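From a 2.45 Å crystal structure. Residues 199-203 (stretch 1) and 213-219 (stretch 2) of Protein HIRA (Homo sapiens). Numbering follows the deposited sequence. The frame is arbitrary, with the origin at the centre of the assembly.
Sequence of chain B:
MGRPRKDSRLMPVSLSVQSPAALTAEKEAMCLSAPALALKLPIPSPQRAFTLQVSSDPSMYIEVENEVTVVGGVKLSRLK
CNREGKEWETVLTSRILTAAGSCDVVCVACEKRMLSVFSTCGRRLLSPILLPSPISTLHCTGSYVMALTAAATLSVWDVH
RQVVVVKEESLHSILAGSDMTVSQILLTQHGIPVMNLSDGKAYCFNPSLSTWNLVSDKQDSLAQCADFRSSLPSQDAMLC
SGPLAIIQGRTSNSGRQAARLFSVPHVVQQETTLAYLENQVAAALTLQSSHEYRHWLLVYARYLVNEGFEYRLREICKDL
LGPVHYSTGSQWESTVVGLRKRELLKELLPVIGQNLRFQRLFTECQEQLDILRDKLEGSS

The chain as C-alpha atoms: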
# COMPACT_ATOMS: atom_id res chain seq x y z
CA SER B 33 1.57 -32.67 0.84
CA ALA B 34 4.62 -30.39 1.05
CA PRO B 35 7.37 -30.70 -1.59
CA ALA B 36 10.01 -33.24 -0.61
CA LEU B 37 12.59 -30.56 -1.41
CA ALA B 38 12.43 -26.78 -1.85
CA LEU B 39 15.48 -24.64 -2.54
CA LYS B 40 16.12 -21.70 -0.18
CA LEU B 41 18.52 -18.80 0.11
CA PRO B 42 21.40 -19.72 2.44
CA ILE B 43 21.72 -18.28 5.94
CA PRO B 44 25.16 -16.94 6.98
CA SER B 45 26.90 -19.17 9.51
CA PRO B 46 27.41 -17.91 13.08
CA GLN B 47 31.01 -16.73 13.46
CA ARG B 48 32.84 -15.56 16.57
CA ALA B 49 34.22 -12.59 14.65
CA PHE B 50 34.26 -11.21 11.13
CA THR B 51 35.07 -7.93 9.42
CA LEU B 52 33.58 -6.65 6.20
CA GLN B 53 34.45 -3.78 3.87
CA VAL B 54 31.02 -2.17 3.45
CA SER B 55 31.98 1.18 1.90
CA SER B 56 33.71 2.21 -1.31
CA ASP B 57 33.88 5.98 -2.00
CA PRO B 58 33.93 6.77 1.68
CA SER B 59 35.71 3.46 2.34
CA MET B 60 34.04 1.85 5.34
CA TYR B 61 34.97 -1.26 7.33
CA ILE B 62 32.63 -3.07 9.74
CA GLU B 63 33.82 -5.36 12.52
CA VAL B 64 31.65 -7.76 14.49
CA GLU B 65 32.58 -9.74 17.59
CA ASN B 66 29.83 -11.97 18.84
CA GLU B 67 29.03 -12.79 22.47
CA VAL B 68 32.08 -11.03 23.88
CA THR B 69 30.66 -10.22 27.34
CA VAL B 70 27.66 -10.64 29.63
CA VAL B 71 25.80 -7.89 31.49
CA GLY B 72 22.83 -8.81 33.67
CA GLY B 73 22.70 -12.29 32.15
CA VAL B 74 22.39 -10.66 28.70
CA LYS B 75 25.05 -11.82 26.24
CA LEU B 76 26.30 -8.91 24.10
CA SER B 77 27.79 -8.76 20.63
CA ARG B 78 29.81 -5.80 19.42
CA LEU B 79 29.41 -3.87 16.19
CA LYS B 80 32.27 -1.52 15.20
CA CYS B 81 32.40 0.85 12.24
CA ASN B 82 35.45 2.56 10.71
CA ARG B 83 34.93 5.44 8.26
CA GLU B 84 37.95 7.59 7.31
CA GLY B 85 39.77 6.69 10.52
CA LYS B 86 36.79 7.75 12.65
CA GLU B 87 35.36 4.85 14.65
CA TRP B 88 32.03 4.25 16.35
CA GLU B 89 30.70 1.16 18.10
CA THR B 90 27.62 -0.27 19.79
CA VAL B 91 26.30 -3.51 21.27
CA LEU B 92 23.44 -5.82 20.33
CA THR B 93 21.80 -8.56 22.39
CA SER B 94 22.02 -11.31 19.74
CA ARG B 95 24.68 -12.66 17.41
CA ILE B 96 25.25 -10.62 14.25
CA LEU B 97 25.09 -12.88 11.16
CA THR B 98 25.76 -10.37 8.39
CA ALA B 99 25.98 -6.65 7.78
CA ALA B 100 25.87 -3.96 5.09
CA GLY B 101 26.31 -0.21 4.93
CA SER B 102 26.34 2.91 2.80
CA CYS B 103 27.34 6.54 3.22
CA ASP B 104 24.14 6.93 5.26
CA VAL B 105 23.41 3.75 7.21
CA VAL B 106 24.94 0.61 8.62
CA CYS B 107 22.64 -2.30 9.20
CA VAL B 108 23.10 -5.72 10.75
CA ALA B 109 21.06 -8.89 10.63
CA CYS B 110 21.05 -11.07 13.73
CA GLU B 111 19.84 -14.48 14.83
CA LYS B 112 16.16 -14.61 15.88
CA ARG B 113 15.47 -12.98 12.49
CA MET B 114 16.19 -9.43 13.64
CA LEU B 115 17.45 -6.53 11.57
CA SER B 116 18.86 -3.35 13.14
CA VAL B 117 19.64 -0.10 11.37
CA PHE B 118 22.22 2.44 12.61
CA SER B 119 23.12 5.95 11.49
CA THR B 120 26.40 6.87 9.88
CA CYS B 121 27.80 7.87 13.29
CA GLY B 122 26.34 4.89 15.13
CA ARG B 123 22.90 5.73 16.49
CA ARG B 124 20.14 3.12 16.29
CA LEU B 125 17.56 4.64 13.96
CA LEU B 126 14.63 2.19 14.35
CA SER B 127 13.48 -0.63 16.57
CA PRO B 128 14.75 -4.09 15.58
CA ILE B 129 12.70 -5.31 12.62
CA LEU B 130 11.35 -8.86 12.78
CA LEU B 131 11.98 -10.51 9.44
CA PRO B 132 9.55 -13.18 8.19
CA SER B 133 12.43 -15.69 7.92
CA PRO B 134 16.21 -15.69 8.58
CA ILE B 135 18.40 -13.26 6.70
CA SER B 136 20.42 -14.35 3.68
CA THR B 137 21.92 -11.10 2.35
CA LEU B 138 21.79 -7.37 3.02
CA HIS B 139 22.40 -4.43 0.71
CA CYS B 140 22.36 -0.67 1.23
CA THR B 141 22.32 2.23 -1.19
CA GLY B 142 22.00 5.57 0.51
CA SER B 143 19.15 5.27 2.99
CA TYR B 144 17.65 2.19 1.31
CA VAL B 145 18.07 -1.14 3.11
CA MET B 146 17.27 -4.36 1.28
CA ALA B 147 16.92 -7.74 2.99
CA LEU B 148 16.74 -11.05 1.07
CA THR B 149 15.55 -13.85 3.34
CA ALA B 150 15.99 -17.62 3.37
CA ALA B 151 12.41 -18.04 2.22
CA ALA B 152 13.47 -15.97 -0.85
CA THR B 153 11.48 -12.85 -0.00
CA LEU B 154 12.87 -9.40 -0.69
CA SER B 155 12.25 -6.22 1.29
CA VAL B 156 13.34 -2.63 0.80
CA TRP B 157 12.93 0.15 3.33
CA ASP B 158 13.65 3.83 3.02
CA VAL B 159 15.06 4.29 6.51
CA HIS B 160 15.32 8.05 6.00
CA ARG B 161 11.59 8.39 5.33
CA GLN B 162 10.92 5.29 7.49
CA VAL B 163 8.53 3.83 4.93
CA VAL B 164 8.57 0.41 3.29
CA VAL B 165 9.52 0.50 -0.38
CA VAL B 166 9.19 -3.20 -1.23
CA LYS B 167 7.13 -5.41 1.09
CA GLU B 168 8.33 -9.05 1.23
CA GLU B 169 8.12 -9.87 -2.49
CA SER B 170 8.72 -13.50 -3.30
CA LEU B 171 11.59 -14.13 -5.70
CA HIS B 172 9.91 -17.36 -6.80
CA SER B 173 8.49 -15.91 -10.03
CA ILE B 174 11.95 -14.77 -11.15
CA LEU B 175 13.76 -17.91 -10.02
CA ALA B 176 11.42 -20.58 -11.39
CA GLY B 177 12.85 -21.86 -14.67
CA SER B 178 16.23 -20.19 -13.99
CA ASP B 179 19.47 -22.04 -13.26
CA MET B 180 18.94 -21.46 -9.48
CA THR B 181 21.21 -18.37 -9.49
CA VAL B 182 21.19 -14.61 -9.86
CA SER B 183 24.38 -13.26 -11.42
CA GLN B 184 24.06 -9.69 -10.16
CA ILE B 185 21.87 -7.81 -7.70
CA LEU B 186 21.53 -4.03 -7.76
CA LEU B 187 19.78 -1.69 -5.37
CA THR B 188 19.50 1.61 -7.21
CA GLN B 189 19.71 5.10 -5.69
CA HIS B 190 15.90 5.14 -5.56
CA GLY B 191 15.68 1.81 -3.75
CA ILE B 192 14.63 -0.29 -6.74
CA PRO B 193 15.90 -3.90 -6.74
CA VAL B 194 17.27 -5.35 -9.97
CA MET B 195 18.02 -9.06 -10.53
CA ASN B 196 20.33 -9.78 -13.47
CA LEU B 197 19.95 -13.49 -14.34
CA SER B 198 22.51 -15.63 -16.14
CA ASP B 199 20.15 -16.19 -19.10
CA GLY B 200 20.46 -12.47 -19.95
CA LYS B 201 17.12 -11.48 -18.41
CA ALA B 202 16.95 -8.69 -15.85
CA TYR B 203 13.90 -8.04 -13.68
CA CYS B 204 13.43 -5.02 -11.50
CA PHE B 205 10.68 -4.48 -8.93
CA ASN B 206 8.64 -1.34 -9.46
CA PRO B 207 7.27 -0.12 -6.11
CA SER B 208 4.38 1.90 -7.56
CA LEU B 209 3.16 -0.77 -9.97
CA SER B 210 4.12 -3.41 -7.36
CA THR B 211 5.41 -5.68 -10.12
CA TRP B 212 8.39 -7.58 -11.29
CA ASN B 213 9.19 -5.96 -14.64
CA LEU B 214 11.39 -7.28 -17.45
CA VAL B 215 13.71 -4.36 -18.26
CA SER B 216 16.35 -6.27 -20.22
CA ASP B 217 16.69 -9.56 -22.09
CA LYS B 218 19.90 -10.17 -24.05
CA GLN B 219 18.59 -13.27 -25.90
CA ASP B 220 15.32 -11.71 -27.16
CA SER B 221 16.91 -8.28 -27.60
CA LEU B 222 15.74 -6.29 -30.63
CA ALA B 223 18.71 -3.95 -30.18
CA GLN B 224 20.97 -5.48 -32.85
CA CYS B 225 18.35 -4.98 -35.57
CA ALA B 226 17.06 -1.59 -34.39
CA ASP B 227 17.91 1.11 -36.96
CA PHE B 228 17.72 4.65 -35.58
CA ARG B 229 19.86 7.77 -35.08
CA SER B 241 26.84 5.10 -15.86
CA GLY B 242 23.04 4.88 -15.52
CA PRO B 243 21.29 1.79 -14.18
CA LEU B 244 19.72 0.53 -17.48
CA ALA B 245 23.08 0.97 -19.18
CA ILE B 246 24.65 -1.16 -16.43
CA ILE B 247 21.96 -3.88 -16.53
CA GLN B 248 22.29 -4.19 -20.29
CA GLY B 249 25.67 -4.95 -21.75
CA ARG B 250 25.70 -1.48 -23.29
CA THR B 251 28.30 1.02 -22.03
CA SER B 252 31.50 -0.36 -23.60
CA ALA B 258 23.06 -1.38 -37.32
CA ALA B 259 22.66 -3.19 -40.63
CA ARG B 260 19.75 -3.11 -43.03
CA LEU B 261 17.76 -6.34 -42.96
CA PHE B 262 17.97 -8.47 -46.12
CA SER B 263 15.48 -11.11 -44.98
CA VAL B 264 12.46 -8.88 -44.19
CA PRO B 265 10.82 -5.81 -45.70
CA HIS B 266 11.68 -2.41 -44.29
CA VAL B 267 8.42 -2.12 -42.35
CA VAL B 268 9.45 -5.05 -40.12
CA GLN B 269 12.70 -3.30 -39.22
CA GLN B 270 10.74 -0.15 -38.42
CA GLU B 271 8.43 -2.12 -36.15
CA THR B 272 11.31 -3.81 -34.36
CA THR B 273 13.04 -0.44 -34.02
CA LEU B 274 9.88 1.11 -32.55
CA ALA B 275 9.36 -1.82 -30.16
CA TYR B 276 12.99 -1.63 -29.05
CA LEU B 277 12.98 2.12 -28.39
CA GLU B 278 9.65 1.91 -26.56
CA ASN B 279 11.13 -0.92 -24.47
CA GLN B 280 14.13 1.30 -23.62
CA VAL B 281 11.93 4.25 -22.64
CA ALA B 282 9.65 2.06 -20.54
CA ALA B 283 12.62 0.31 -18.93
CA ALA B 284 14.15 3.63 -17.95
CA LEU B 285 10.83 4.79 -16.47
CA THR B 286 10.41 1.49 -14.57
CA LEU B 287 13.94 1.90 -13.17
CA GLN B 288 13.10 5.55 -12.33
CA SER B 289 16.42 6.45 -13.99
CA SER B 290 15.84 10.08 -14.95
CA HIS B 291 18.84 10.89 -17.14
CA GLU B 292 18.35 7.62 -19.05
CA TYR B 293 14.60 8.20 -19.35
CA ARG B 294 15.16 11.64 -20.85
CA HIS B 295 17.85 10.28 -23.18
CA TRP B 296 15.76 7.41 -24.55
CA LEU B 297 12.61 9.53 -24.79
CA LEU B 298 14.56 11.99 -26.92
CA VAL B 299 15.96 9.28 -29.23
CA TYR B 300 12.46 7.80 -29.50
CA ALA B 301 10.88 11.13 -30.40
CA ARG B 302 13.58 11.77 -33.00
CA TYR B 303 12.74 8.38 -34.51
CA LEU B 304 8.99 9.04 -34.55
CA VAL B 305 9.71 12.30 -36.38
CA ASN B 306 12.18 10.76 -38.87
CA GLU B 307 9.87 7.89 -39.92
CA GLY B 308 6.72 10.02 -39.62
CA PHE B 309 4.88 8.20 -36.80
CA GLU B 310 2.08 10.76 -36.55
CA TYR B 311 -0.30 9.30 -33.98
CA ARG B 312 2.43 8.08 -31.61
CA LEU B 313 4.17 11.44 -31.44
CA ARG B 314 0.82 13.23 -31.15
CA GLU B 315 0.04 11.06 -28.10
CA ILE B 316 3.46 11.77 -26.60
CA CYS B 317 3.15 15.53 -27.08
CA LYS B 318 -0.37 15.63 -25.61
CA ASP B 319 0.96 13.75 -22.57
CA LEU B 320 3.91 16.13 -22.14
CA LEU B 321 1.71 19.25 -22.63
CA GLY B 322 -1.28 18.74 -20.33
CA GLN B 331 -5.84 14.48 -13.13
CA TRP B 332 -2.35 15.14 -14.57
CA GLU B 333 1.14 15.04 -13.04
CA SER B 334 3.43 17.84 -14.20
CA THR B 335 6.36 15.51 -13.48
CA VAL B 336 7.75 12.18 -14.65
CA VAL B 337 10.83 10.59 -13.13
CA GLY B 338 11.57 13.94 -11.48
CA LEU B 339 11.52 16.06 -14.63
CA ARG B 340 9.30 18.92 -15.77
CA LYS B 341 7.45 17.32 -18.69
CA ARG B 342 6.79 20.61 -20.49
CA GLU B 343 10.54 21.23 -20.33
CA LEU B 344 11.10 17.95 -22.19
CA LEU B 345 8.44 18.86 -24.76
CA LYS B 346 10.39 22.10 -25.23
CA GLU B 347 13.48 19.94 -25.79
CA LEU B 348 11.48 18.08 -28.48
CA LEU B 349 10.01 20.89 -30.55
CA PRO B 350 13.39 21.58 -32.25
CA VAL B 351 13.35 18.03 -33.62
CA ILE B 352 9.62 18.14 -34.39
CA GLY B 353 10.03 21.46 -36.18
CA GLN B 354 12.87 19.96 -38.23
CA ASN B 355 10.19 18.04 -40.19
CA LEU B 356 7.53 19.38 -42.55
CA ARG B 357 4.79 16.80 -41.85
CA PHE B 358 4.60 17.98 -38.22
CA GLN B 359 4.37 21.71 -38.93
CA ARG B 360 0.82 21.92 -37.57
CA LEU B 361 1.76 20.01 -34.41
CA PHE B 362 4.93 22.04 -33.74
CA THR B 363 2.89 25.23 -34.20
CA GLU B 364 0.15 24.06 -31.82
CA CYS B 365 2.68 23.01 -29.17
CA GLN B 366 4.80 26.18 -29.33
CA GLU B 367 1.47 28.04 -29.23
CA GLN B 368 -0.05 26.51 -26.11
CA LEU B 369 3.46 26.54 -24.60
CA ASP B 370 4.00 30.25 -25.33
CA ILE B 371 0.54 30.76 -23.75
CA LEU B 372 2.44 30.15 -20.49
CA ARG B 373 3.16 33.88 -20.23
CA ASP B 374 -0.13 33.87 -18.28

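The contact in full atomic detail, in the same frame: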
# COMPACT_ATOMS: atom_id res chain seq x y z
N ASP B 199 20.70 -16.04 -17.75
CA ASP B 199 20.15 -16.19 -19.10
C ASP B 199 20.04 -14.86 -19.85
O ASP B 199 19.49 -14.83 -20.95
CB ASP B 199 18.79 -16.89 -19.03
CG ASP B 199 17.68 -15.99 -18.51
OD1 ASP B 199 17.97 -14.93 -17.92
OD2 ASP B 199 16.49 -16.37 -18.65
N GLY B 200 20.57 -13.76 -19.30
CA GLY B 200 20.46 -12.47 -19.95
C GLY B 200 19.26 -11.64 -19.53
O GLY B 200 19.20 -10.45 -19.85
N LYS B 201 18.30 -12.23 -18.83
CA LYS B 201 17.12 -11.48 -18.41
C LYS B 201 17.38 -10.74 -17.10
O LYS B 201 18.03 -11.26 -16.19
CB LYS B 201 15.90 -12.39 -18.27
CG LYS B 201 15.39 -12.90 -19.61
CD LYS B 201 14.20 -13.83 -19.45
CE LYS B 201 13.46 -14.00 -20.77
NZ LYS B 201 12.98 -15.40 -20.97
N ALA B 202 16.91 -9.51 -17.04
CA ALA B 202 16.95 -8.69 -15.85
C ALA B 202 15.54 -8.25 -15.48
O ALA B 202 14.77 -7.77 -16.33
CB ALA B 202 17.85 -7.48 -16.06
N TYR B 203 15.19 -8.44 -14.21
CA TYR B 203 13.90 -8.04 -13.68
C TYR B 203 14.14 -7.02 -12.58
O TYR B 203 15.00 -7.23 -11.72
CB TYR B 203 13.12 -9.22 -13.11
CG TYR B 203 12.80 -10.31 -14.09
CD1 TYR B 203 13.70 -11.36 -14.35
CD2 TYR B 203 11.59 -10.30 -14.78
CE1 TYR B 203 13.38 -12.36 -15.25
CE2 TYR B 203 11.27 -11.27 -15.67
CZ TYR B 203 12.15 -12.30 -15.91
OH TYR B 203 11.77 -13.25 -16.83
N ASN B 213 9.20 -6.43 -13.27
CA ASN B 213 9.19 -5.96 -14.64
C ASN B 213 10.46 -6.38 -15.36
O ASN B 213 11.57 -6.18 -14.86
CB ASN B 213 9.06 -4.45 -14.73
CG ASN B 213 7.81 -3.95 -14.05
OD1 ASN B 213 7.87 -3.40 -12.95
ND2 ASN B 213 6.67 -4.17 -14.68
N LEU B 214 10.28 -6.93 -16.56
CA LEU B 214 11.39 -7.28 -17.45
C LEU B 214 11.91 -6.02 -18.12
O LEU B 214 11.25 -5.45 -18.99
CB LEU B 214 10.92 -8.29 -18.50
CG LEU B 214 12.02 -8.78 -19.42
CD1 LEU B 214 12.98 -9.71 -18.66
CD2 LEU B 214 11.39 -9.46 -20.63
N VAL B 215 13.11 -5.59 -17.74
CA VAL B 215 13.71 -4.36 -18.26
C VAL B 215 14.87 -4.65 -19.17
O VAL B 215 15.49 -3.70 -19.68
CB VAL B 215 14.15 -3.43 -17.11
CG1 VAL B 215 12.96 -3.08 -16.27
CG2 VAL B 215 15.23 -4.12 -16.24
N SER B 216 15.23 -5.91 -19.36
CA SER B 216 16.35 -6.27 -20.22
C SER B 216 16.30 -7.77 -20.47
O SER B 216 15.87 -8.54 -19.61
CB SER B 216 17.69 -5.87 -19.60
OG SER B 216 18.76 -6.43 -20.35
N ASP B 217 16.76 -8.16 -21.66
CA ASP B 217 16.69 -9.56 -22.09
C ASP B 217 17.63 -9.72 -23.28
O ASP B 217 17.24 -9.50 -24.42
CB ASP B 217 15.26 -9.93 -22.43
CG ASP B 217 15.12 -11.33 -22.98
OD1 ASP B 217 16.12 -12.08 -23.01
OD2 ASP B 217 13.99 -11.70 -23.37
N LYS B 218 18.87 -10.14 -23.00
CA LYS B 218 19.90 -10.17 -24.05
C LYS B 218 19.54 -11.14 -25.19
O LYS B 218 19.75 -10.82 -26.36
CB LYS B 218 21.26 -10.54 -23.46
CG LYS B 218 21.78 -9.51 -22.45
N GLN B 219 18.95 -12.29 -24.87
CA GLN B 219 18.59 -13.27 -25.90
C GLN B 219 17.53 -12.73 -26.86
O GLN B 219 17.70 -12.78 -28.08
CB GLN B 219 18.10 -14.56 -25.25

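Strands 201-203 and 213-217 run antiparallel, their axes 4.6 Å apart at closest approach, and main-chain hydrogen bonds tie them together. Ala 202 N donates to Ser 216 O at 2.9 Å and almost in line, while Val 215 N donates to Ala 202 O at 3.1 Å. Just before the first strand, Lys 218 N reaches Gly 200 O at 3.2 Å. Between Ala 202 and Tyr 203 the register slips by one residue: Ala 202 pairs with Ser 216, but Tyr 203 pairs with Leu 214, leaving Val 215 as the extra residue of a beta bulge. Its psi of -2°, far from the extended values of its neighbours, accommodates the extra residue, and its CA-to-CB bond points sideways.

The turn into the first strand depends on Gly 200. With phi at 92° and psi at -12°, a beta carbon would jam against the preceding carbonyl oxygen and would also lie only 3.0 Å from Lys 218 CB, so glycine fits on both counts. Asp 199 adopts the p rotamer, which brings OD1 to 2.9 Å from Lys 201 N; the carboxylate thereby accepts a hydrogen bond from a backbone amide two residues ahead, a role well suited to a short acidic side chain.

Lys 201, Tyr 203, Leu 214 and Asp 217 share one face of the sheet. Leu 214, with chi1 t and chi2 p, lays CD1 over a face of the Tyr 203 ring, 4.0 Å from its centroid and 21° off the normal, a CH-pi contact. Tyr 203, with chi1 m and chi2 87°, presents that face to the methyl. Leu 214 CD1 also lies 4.0 Å from Lys 201 CB, so the aliphatic base of the lysine extends the apolar patch. Beyond this base, Lys 201 stays nearly extended through chi2 and chi3, and chi4 at 142° lies between wells. Its CE comes within 3.5 Å of Asp 217 OD2, but NZ remains 4.5 Å from that oxygen, so the opposite charges are near each other without forming a salt bridge. Asp 217 holds chi1 at t, and its OD1 is hydrogen-bonded elsewhere in the structure.

On the other face, Ala 202 and Ser 216 meet with their CB atoms 3.9 Å apart. Both side chains are small, which suits this buried pairing. Val 215, in the m rotamer, adds an apolar contact at the bulge, placing CG2 4.3 Å from Ala 202 CB.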